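Local structure of octaprenyl-diphosphate synthase (Bacteroides thetaiotaomicron, 3RMG) at residues A[165-168]-A[169-172]; A[208-211]-A[212-216]; A[199-202]-A[203-207]. The protein probably acts as a magnesium-dependent prenyltransferase that lengthens isoprenoid diphosphate chains, as other members of the FPP/GGPP synthase family do. All coordinates share one frame; numbering follows the deposited sequence.

Contact 1: residues A[165-168]-A[169-172]; sequences VYFD and VIRK
Residues 165-172 form two regular turns of alpha-helix, in which Val169 N, Ile170 N, Arg171 N and Lys172 N each donate to the carbonyl four residues earlier, from 2.8 Å for Arg171 N to Phe167 O up to 3.2 Å for Ile170 N to Tyr166 O. This is the later part of the short helix 163-172 in the all-alpha isoprenoid synthase fold, and its side chains pair at the same i to i+4 spacing. Tyr166 and Ile170 make the clearest pair. The methyl CD1 of Ile170 lies over one face of the Tyr166 ring, 3.7 Å from the centroid and 22° off the normal, which meets the criteria for a CH-pi contact. It sits toward the rim, and its nearest ring atom is CZ. In Ile170, CG1 is anti to the carbonyl carbon (chi1 -65°), a setting that sends this branch back along the helix past Tyr166 O. The Tyr166 hydroxyl itself probably hydrogen-bonds to Asp215 on helix 193-217. Arg171 folds back along the helix too: its chain bends at chi3, and NH1 comes to 3.3 Å from Phe167 CB, with one guanidinium face over Phe167 O. Helix 193-217 meets this side of the turn as well, through Ile212 on Phe167 and Glu204 on Arg171. Asp168 and Lys172 bring opposite charges near each other, probably with some attraction, but form no salt bridge, Asp168 OD2 and Lys172 NZ standing 4.2 Å apart. Replacing Asp168 with an alanine would probably leave the Lys172 ammonium without this nearby negative charge and its aliphatic chain freer to swing. What meets the carboxylate most closely is carbon, Lys172 CE lying 3.1 Å from Asp168 OD1.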
ATOM      1  N   VAL A 165      12.207   3.976  25.262  1.00 61.85           N
ATOM      2  CA  VAL A 165      11.068   4.084  24.362  1.00 62.60           C
ATOM      3  C   VAL A 165      11.469   4.799  23.072  1.00 62.25           C
ATOM      4  O   VAL A 165      10.967   4.498  21.985  1.00 57.62           O
ATOM      5  CB  VAL A 165       9.879   4.802  25.019  1.00 60.91           C
ATOM      6  CG1 VAL A 165       8.716   4.894  24.044  1.00 48.46           C
ATOM      7  CG2 VAL A 165       9.465   4.067  26.298  1.00 60.31           C
ATOM      8  N   TYR A 166      12.385   5.750  23.205  1.00 57.87           N
ATOM      9  CA  TYR A 166      12.836   6.542  22.076  1.00 57.07           C
ATOM     10  C   TYR A 166      13.574   5.662  21.064  1.00 56.36           C
ATOM     11  O   TYR A 166      13.336   5.745  19.857  1.00 54.99           O
ATOM     12  CB  TYR A 166      13.761   7.631  22.601  1.00 57.14           C
ATOM     13  CG  TYR A 166      14.581   8.366  21.571  1.00 53.99           C
ATOM     14  CD1 TYR A 166      13.981   9.197  20.633  1.00 56.32           C
ATOM     15  CD2 TYR A 166      15.965   8.276  21.577  1.00 57.16           C
ATOM     16  CE1 TYR A 166      14.743   9.898  19.708  1.00 51.61           C
ATOM     17  CE2 TYR A 166      16.736   8.971  20.660  1.00 44.10           C
ATOM     18  CZ  TYR A 166      16.120   9.780  19.732  1.00 49.19           C
ATOM     19  OH  TYR A 166      16.892  10.475  18.825  1.00 51.74           O
ATOM     20  N   PHE A 167      14.461   4.814  21.580  1.00 46.42           N
ATOM     21  CA  PHE A 167      15.264   3.925  20.757  1.00 51.25           C
ATOM     22  C   PHE A 167      14.450   2.808  20.141  1.00 51.24           C
ATOM     23  O   PHE A 167      14.664   2.427  18.989  1.00 53.96           O
ATOM     24  CB  PHE A 167      16.400   3.347  21.577  1.00 44.86           C
ATOM     25  CG  PHE A 167      17.515   4.304  21.773  1.00 47.43           C
ATOM     26  CD1 PHE A 167      17.859   4.742  23.033  1.00 52.95           C
ATOM     27  CD2 PHE A 167      18.207   4.793  20.684  1.00 47.06           C
ATOM     28  CE1 PHE A 167      18.895   5.628  23.202  1.00 58.17           C
ATOM     29  CE2 PHE A 167      19.239   5.679  20.848  1.00 53.72           C
ATOM     30  CZ  PHE A 167      19.585   6.096  22.109  1.00 54.63           C
ATOM     31  N   ASP A 168      13.514   2.286  20.917  1.00 47.90           N
ATOM     32  CA  ASP A 168      12.603   1.282  20.417  1.00 51.76           C
ATOM     33  C   ASP A 168      11.867   1.787  19.187  1.00 50.45           C
ATOM     34  O   ASP A 168      11.709   1.063  18.215  1.00 56.47           O
ATOM     35  CB  ASP A 168      11.602   0.879  21.494  1.00 52.71           C
ATOM     36  CG  ASP A 168      10.832  -0.359  21.120  1.00 70.25           C
ATOM     37  OD1 ASP A 168      11.479  -1.357  20.731  1.00 86.39           O
ATOM     38  OD2 ASP A 168       9.585  -0.336  21.201  1.00 82.66           O
ATOM     39  N   VAL A 169      11.408   3.031  19.234  1.00 48.74           N
ATOM     40  CA  VAL A 169      10.677   3.626  18.120  1.00 44.94           C
ATOM     41  C   VAL A 169      11.557   3.785  16.879  1.00 44.26           C
ATOM     42  O   VAL A 169      11.139   3.474  15.759  1.00 43.26           O
ATOM     43  CB  VAL A 169      10.131   5.022  18.493  1.00 53.06           C
ATOM     44  CG1 VAL A 169       9.490   5.692  17.270  1.00 49.76           C
ATOM     45  CG2 VAL A 169       9.147   4.927  19.667  1.00 51.75           C
ATOM     46  N   ILE A 170      12.767   4.299  17.080  1.00 41.22           N
ATOM     47  CA  ILE A 170      13.746   4.369  16.003  1.00 46.40           C
ATOM     48  C   ILE A 170      14.039   2.975  15.396  1.00 43.92           C
ATOM     49  O   ILE A 170      14.042   2.806  14.176  1.00 41.58           O
ATOM     50  CB  ILE A 170      15.052   4.995  16.503  1.00 47.30           C
ATOM     51  CG1 ILE A 170      14.823   6.456  16.909  1.00 45.83           C
ATOM     52  CG2 ILE A 170      16.130   4.891  15.437  1.00 43.23           C
ATOM     53  CD1 ILE A 170      16.048   7.098  17.605  1.00 43.14           C
ATOM     54  N   ARG A 171      14.237   1.975  16.224  1.00 40.01           N
ATOM     55  CA  ARG A 171      14.520   0.646  15.736  1.00 46.84           C
ATOM     56  C   ARG A 171      13.378   0.109  14.925  1.00 47.41           C
ATOM     57  O   ARG A 171      13.574  -0.666  14.034  1.00 47.91           O
ATOM     58  CB  ARG A 171      14.921  -0.301  16.855  1.00 37.22           C
ATOM     59  CG  ARG A 171      16.336  -0.122  17.268  1.00 41.91           C
ATOM     60  CD  ARG A 171      16.836  -1.185  18.178  1.00 48.74           C
ATOM     61  NE  ARG A 171      16.659  -0.831  19.566  1.00 65.98           N
ATOM     62  CZ  ARG A 171      17.544  -0.198  20.318  1.00 63.56           C
ATOM     63  NH1 ARG A 171      17.203   0.097  21.547  1.00 66.55           N
ATOM     64  NH2 ARG A 171      18.817  -0.144  19.981  1.00 54.47           N
ATOM     65  N   LYS A 172      12.171   0.513  15.266  1.00 51.36           N
ATOM     66  CA  LYS A 172      10.998   0.072  14.549  1.00 53.68           C
ATOM     67  C   LYS A 172      10.673   0.863  13.314  1.00 50.67           C
ATOM     68  O   LYS A 172       9.822   0.486  12.570  1.00 51.83           O
ATOM     69  CB  LYS A 172       9.807   0.035  15.470  1.00 53.98           C
ATOM     70  CG  LYS A 172       9.766  -1.216  16.263  1.00 57.13           C
ATOM     71  CD  LYS A 172       9.275  -0.965  17.641  1.00 70.22           C
ATOM     72  CE  LYS A 172       9.477  -2.159  18.517  1.00 71.56           C
ATOM     73  NZ  LYS A 172       8.379  -3.119  18.324  1.00 82.66           N
TER

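Contact 2: residues A[208-211]-A[212-216]; sequences ICFQ and IKDDI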
ATOM      1  N   ILE A 208      20.375   4.109  13.266  1.00 34.80           N
ATOM      2  CA  ILE A 208      20.262   4.799  14.553  1.00 38.71           C
ATOM      3  C   ILE A 208      21.112   6.079  14.618  1.00 42.97           C
ATOM      4  O   ILE A 208      20.632   7.110  15.092  1.00 43.10           O
ATOM      5  CB  ILE A 208      20.591   3.879  15.744  1.00 36.59           C
ATOM      6  CG1 ILE A 208      19.555   2.757  15.845  1.00 36.93           C
ATOM      7  CG2 ILE A 208      20.590   4.675  17.045  1.00 34.69           C
ATOM      8  CD1 ILE A 208      19.890   1.701  16.931  1.00 33.90           C
ATOM      9  N   CYS A 209      22.361   6.030  14.147  1.00 43.98           N
ATOM     10  CA  CYS A 209      23.171   7.258  14.074  1.00 46.23           C
ATOM     11  C   CYS A 209      22.449   8.306  13.216  1.00 47.19           C
ATOM     12  O   CYS A 209      22.351   9.477  13.573  1.00 46.34           O
ATOM     13  CB  CYS A 209      24.538   6.984  13.454  1.00 43.40           C
ATOM     14  SG  CYS A 209      25.615   5.940  14.421  1.00 44.87           S
ATOM     15  N   PHE A 210      21.965   7.864  12.068  1.00 42.30           N
ATOM     16  CA  PHE A 210      21.299   8.741  11.133  1.00 47.19           C
ATOM     17  C   PHE A 210      20.102   9.431  11.788  1.00 49.32           C
ATOM     18  O   PHE A 210      19.961  10.655  11.705  1.00 48.63           O
ATOM     19  CB  PHE A 210      20.856   7.930   9.920  1.00 47.00           C
ATOM     20  CG  PHE A 210      20.397   8.765   8.763  1.00 61.87           C
ATOM     21  CD1 PHE A 210      21.302   9.203   7.805  1.00 63.74           C
ATOM     22  CD2 PHE A 210      19.056   9.112   8.629  1.00 64.34           C
ATOM     23  CE1 PHE A 210      20.878   9.977   6.733  1.00 67.20           C
ATOM     24  CE2 PHE A 210      18.622   9.886   7.555  1.00 60.44           C
ATOM     25  CZ  PHE A 210      19.537  10.319   6.608  1.00 64.40           C
ATOM     26  N   GLN A 211      19.246   8.648  12.444  1.00 45.53           N
ATOM     27  CA  GLN A 211      18.024   9.185  13.048  1.00 44.91           C
ATOM     28  C   GLN A 211      18.303  10.174  14.177  1.00 45.94           C
ATOM     29  O   GLN A 211      17.660  11.211  14.265  1.00 49.09           O
ATOM     30  CB  GLN A 211      17.137   8.065  13.581  1.00 45.81           C
ATOM     31  CG  GLN A 211      15.783   8.577  14.027  1.00 51.80           C
ATOM     32  CD  GLN A 211      15.138   9.424  12.948  1.00 59.67           C
ATOM     33  OE1 GLN A 211      14.854   8.937  11.850  1.00 57.68           O
ATOM     34  NE2 GLN A 211      14.919  10.699  13.245  1.00 52.64           N
ATOM     35  N   ILE A 212      19.252   9.838  15.043  1.00 43.65           N
ATOM     36  CA  ILE A 212      19.647  10.712  16.132  1.00 45.06           C
ATOM     37  C   ILE A 212      20.249  12.006  15.585  1.00 54.09           C
ATOM     38  O   ILE A 212      19.954  13.095  16.085  1.00 53.32           O
ATOM     39  CB  ILE A 212      20.652  10.025  17.060  1.00 42.33           C
ATOM     40  CG1 ILE A 212      19.966   8.923  17.872  1.00 46.65           C
ATOM     41  CG2 ILE A 212      21.261  11.017  18.006  1.00 46.81           C
ATOM     42  CD1 ILE A 212      20.970   8.054  18.680  1.00 41.83           C
ATOM     43  N   LYS A 213      21.086  11.888  14.555  1.00 53.21           N
ATOM     44  CA  LYS A 213      21.609  13.068  13.868  1.00 54.46           C
ATOM     45  C   LYS A 213      20.486  14.011  13.449  1.00 53.68           C
ATOM     46  O   LYS A 213      20.548  15.208  13.702  1.00 51.63           O
ATOM     47  CB  LYS A 213      22.421  12.671  12.636  1.00 52.25           C
ATOM     48  CG  LYS A 213      23.910  12.548  12.887  1.00 65.40           C
ATOM     49  CD  LYS A 213      24.612  13.900  12.776  1.00 77.47           C
ATOM     50  CE  LYS A 213      24.439  14.728  14.040  1.00 84.93           C
ATOM     51  NZ  LYS A 213      25.358  15.905  14.072  1.00 85.31           N
ATOM     52  N   ASP A 214      19.471  13.466  12.791  1.00 51.68           N
ATOM     53  CA  ASP A 214      18.332  14.252  12.356  1.00 57.17           C
ATOM     54  C   ASP A 214      17.579  14.905  13.506  1.00 59.38           C
ATOM     55  O   ASP A 214      17.116  16.032  13.375  1.00 62.39           O
ATOM     56  CB  ASP A 214      17.357  13.388  11.560  1.00 61.69           C
ATOM     57  CG  ASP A 214      17.450  13.629  10.076  1.00 72.86           C
ATOM     58  OD1 ASP A 214      18.277  14.473   9.663  1.00 84.34           O
ATOM     59  OD2 ASP A 214      16.689  12.986   9.325  1.00 75.13           O
ATOM     60  N   ASP A 215      17.426  14.187  14.614  1.00 56.68           N
ATOM     61  CA  ASP A 215      16.701  14.715  15.766  1.00 51.88           C
ATOM     62  C   ASP A 215      17.416  15.941  16.342  1.00 54.85           C
ATOM     63  O   ASP A 215      16.778  16.886  16.797  1.00 59.33           O
ATOM     64  CB  ASP A 215      16.543  13.643  16.845  1.00 47.38           C
ATOM     65  CG  ASP A 215      15.548  12.567  16.461  1.00 46.33           C
ATOM     66  OD1 ASP A 215      14.873  12.709  15.417  1.00 46.07           O
ATOM     67  OD2 ASP A 215      15.436  11.575  17.211  1.00 53.85           O
ATOM     68  N   ILE A 216      18.742  15.918  16.321  1.00 55.71           N
ATOM     69  CA  ILE A 216      19.532  17.044  16.784  1.00 58.89           C
ATOM     70  C   ILE A 216      19.295  18.288  15.923  1.00 62.84           C
ATOM     71  O   ILE A 216      19.091  19.383  16.439  1.00 63.21           O
ATOM     72  CB  ILE A 216      21.019  16.693  16.805  1.00 59.68           C
ATOM     73  CG1 ILE A 216      21.341  15.852  18.045  1.00 61.29           C
ATOM     74  CG2 ILE A 216      21.865  17.960  16.769  1.00 59.68           C
ATOM     75  CD1 ILE A 216      22.669  15.126  17.973  1.00 62.31           C
TER
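Gln211 reaches forward one helical turn to Asp215, and its side chain can be followed atom by atom. CB lies 3.1 Å from Ile212 N, a proximity set by the backbone itself. CG, held anti to the backbone N (chi1 -172°), lies beside the carbonyl carbon and still within 3.8 Å of Ile212 N, and it also packs on Ile170 of helix 163-172. A bend at chi2 then turns the chain, bringing CD to 4.1 Å from Asp215 OD1. At the tip the amide divides its work: NE2 donates to Asp215 OD1 at 3.0 Å, and OE1 is bonded to Thr174 OG1. The NE2 bond is not straight, its N-H to acceptor angle being 142°. The acceptor lies almost in the amide plane of Gln211, yet the donor meets OD1 from above the carboxylate, 46° out of that plane. Asp215 OD2 in turn probably bonds to Tyr166 OH, which would give both carboxylate oxygens partners and probably limit the group's rotation. Asp214 and Asp215 open the DDxxD sequence, the second aspartate-rich motif of trans-prenyltransferases, and in relatives this motif helps to bind the magnesium ions that hold the substrate diphosphate. Gln211 is thus positioned as a probable second-shell partner of the motif. Asp214, by contrast, lies alongside Phe210, and its OD2 comes no nearer to the ring than 4.1 Å, at CE2; the Phe210 ring also meets that of Phe178. Another flank of the helix is apolar. Ile212 packs there on Ile291 of helix 283-302, and Ile208 and Ile212 run side by side, pointing the same way, with Ile208 CG2 touching Ile212 CD1 at 3.8 Å.

Contact 3: residues A[199-202]-A[203-207]; sequences ARLL and GEYIG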
ATOM      1  N   ALA A 199      24.945  -7.948   8.314  1.00 31.73           N
ATOM      2  CA  ALA A 199      24.598  -6.770   7.515  1.00 27.63           C
ATOM      3  C   ALA A 199      23.429  -6.033   8.156  1.00 33.74           C
ATOM      4  O   ALA A 199      23.431  -4.789   8.227  1.00 35.49           O
ATOM      5  CB  ALA A 199      24.239  -7.184   6.081  1.00 27.64           C
ATOM      6  N   ARG A 200      22.437  -6.795   8.624  1.00 30.94           N
ATOM      7  CA  ARG A 200      21.272  -6.211   9.304  1.00 31.01           C
ATOM      8  C   ARG A 200      21.659  -5.361  10.517  1.00 35.68           C
ATOM      9  O   ARG A 200      21.241  -4.209  10.641  1.00 34.13           O
ATOM     10  CB  ARG A 200      20.260  -7.295   9.722  1.00 37.89           C
ATOM     11  CG  ARG A 200      18.865  -6.733  10.158  1.00 29.41           C
ATOM     12  CD  ARG A 200      18.232  -7.574  11.283  1.00 36.68           C
ATOM     13  NE  ARG A 200      19.023  -7.455  12.514  1.00 48.80           N
ATOM     14  CZ  ARG A 200      18.864  -6.489  13.422  1.00 46.41           C
ATOM     15  NH1 ARG A 200      17.916  -5.568  13.259  1.00 48.13           N
ATOM     16  NH2 ARG A 200      19.649  -6.444  14.494  1.00 44.11           N
ATOM     17  N   LEU A 201      22.456  -5.920  11.416  1.00 32.08           N
ATOM     18  CA  LEU A 201      22.953  -5.153  12.565  1.00 33.26           C
ATOM     19  C   LEU A 201      23.729  -3.893  12.149  1.00 30.41           C
ATOM     20  O   LEU A 201      23.496  -2.796  12.666  1.00 32.46           O
ATOM     21  CB  LEU A 201      23.844  -6.039  13.414  1.00 29.88           C
ATOM     22  CG  LEU A 201      24.252  -5.500  14.772  1.00 42.39           C
ATOM     23  CD1 LEU A 201      23.012  -5.045  15.536  1.00 36.58           C
ATOM     24  CD2 LEU A 201      25.037  -6.569  15.544  1.00 37.20           C
ATOM     25  N   LEU A 202      24.673  -4.056  11.233  1.00 32.27           N
ATOM     26  CA  LEU A 202      25.341  -2.914  10.622  1.00 29.47           C
ATOM     27  C   LEU A 202      24.349  -1.825  10.201  1.00 32.21           C
ATOM     28  O   LEU A 202      24.475  -0.674  10.595  1.00 30.30           O
ATOM     29  CB  LEU A 202      26.123  -3.359   9.388  1.00 32.15           C
ATOM     30  CG  LEU A 202      26.916  -2.226   8.750  1.00 31.61           C
ATOM     31  CD1 LEU A 202      27.887  -1.625   9.788  1.00 33.75           C
ATOM     32  CD2 LEU A 202      27.662  -2.738   7.529  1.00 34.69           C
ATOM     33  N   GLY A 203      23.357  -2.190   9.393  1.00 28.85           N
ATOM     34  CA  GLY A 203      22.441  -1.190   8.874  1.00 28.38           C
ATOM     35  C   GLY A 203      21.648  -0.580  10.006  1.00 39.25           C
ATOM     36  O   GLY A 203      21.301   0.611   9.988  1.00 35.65           O
ATOM     37  N   GLU A 204      21.333  -1.397  11.002  1.00 35.07           N
ATOM     38  CA  GLU A 204      20.575  -0.879  12.121  1.00 36.78           C
ATOM     39  C   GLU A 204      21.416   0.153  12.864  1.00 37.74           C
ATOM     40  O   GLU A 204      20.917   1.220  13.204  1.00 31.61           O
ATOM     41  CB  GLU A 204      20.112  -1.986  13.068  1.00 27.65           C
ATOM     42  CG  GLU A 204      19.463  -1.444  14.339  1.00 46.29           C
ATOM     43  CD  GLU A 204      18.824  -2.542  15.166  1.00 52.48           C
ATOM     44  OE1 GLU A 204      19.363  -2.869  16.247  1.00 52.55           O
ATOM     45  OE2 GLU A 204      17.799  -3.093  14.714  1.00 56.62           O
ATOM     46  N   TYR A 205      22.681  -0.160  13.143  1.00 27.63           N
ATOM     47  CA  TYR A 205      23.513   0.818  13.836  1.00 33.07           C
ATOM     48  C   TYR A 205      23.565   2.121  13.048  1.00 37.70           C
ATOM     49  O   TYR A 205      23.495   3.217  13.622  1.00 35.29           O
ATOM     50  CB  TYR A 205      24.937   0.310  14.056  1.00 29.69           C
ATOM     51  CG  TYR A 205      25.063  -0.716  15.154  1.00 39.76           C
ATOM     52  CD1 TYR A 205      26.113  -1.618  15.167  1.00 32.81           C
ATOM     53  CD2 TYR A 205      24.112  -0.805  16.167  1.00 41.28           C
ATOM     54  CE1 TYR A 205      26.240  -2.566  16.183  1.00 33.44           C
ATOM     55  CE2 TYR A 205      24.232  -1.748  17.175  1.00 37.07           C
ATOM     56  CZ  TYR A 205      25.307  -2.617  17.178  1.00 33.59           C
ATOM     57  OH  TYR A 205      25.437  -3.556  18.175  1.00 55.36           O
ATOM     58  N   ILE A 206      23.700   1.996  11.732  1.00 36.51           N
ATOM     59  CA  ILE A 206      23.806   3.165  10.862  1.00 36.79           C
ATOM     60  C   ILE A 206      22.517   3.994  10.873  1.00 41.78           C
ATOM     61  O   ILE A 206      22.552   5.242  10.985  1.00 37.22           O
ATOM     62  CB  ILE A 206      24.172   2.742   9.426  1.00 38.07           C
ATOM     63  CG1 ILE A 206      25.637   2.261   9.387  1.00 32.80           C
ATOM     64  CG2 ILE A 206      23.922   3.883   8.444  1.00 29.93           C
ATOM     65  CD1 ILE A 206      26.037   1.615   8.083  1.00 27.24           C
ATOM     66  N   GLY A 207      21.385   3.293  10.773  1.00 29.87           N
ATOM     67  CA  GLY A 207      20.070   3.913  10.849  1.00 29.60           C
ATOM     68  C   GLY A 207      19.860   4.653  12.166  1.00 41.67           C
ATOM     69  O   GLY A 207      19.237   5.711  12.194  1.00 36.06           O
TER
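Arg200 and Glu204 form a salt bridge one turn apart. The Glu204 chain is extended beyond CG, whereas that of Arg200 is bent at chi2 and chi3, and the two lie side by side pointing the same way. Arg200 NH1 donates to Glu204 OE2 at 2.9 Å with an N-H to acceptor angle of 159°. One group is met at its edge and the other from above: OE2 lies near the guanidinium plane, but NH1 approaches from well outside the carboxylate plane, in keeping with the 78° between the two planes. A single bond carries the bridge, since NH2 remains 3.8 Å from OE2 and 4.0 Å from Glu204 OE1. Residues 199-207 lie mostly in the first half of helix 193-217, one of the long helices of the all-alpha isoprenoid synthase fold, and the i to i+4 spacing repeats on its other flanks. Leu201 and Tyr205 make a CH-pi contact, Leu201 CD1 standing 4.0 Å from the centroid of the Tyr205 ring and over one face, offset toward the rim. Its closest ring atom is CZ, at 3.7 Å. Tyr205 CG stands anti to the carbonyl carbon (chi1 -75°), beside the backbone N, so the ring folds back over Leu201 O, which lies over one of its faces. Tyr205 also packs on Lys297 and Ala298 of helix 283-302. Arg200, Leu201 and Tyr205 each touch a crystal neighbour, and the lattice may therefore influence their rotamers. Leu202 and Ile206 are buried instead. Ile206 CD1 reaches back to Leu202 CG at 4.0 Å, while Ile206 packs outward against Phe178, Leu54, Tyr317 and Leu318.

How the contacts relate
Contacts 2 and 3 follow each other on helix 193-217, with centres about 14 Å apart and only the chain joining them, while contact 1 on helix 163-172 leans against both. Against contact 2 its centre is about 12 Å away, and the interface is mostly apolar: Phe167 CE2 lies 3.7 Å from Ile212 CD1, and Ile170 CG1 3.7 Å from Gln211 CG. The polar link is a probable, unusually short hydrogen bond, Tyr166 OH to Asp215 OD2 at 2.4 Å, which would tie contact 1 to the second aspartate-rich motif, probably part of the magnesium site as in relatives. Contact 3 is touched more lightly, through Arg171 CD at 3.6 Å from Glu204 OE1.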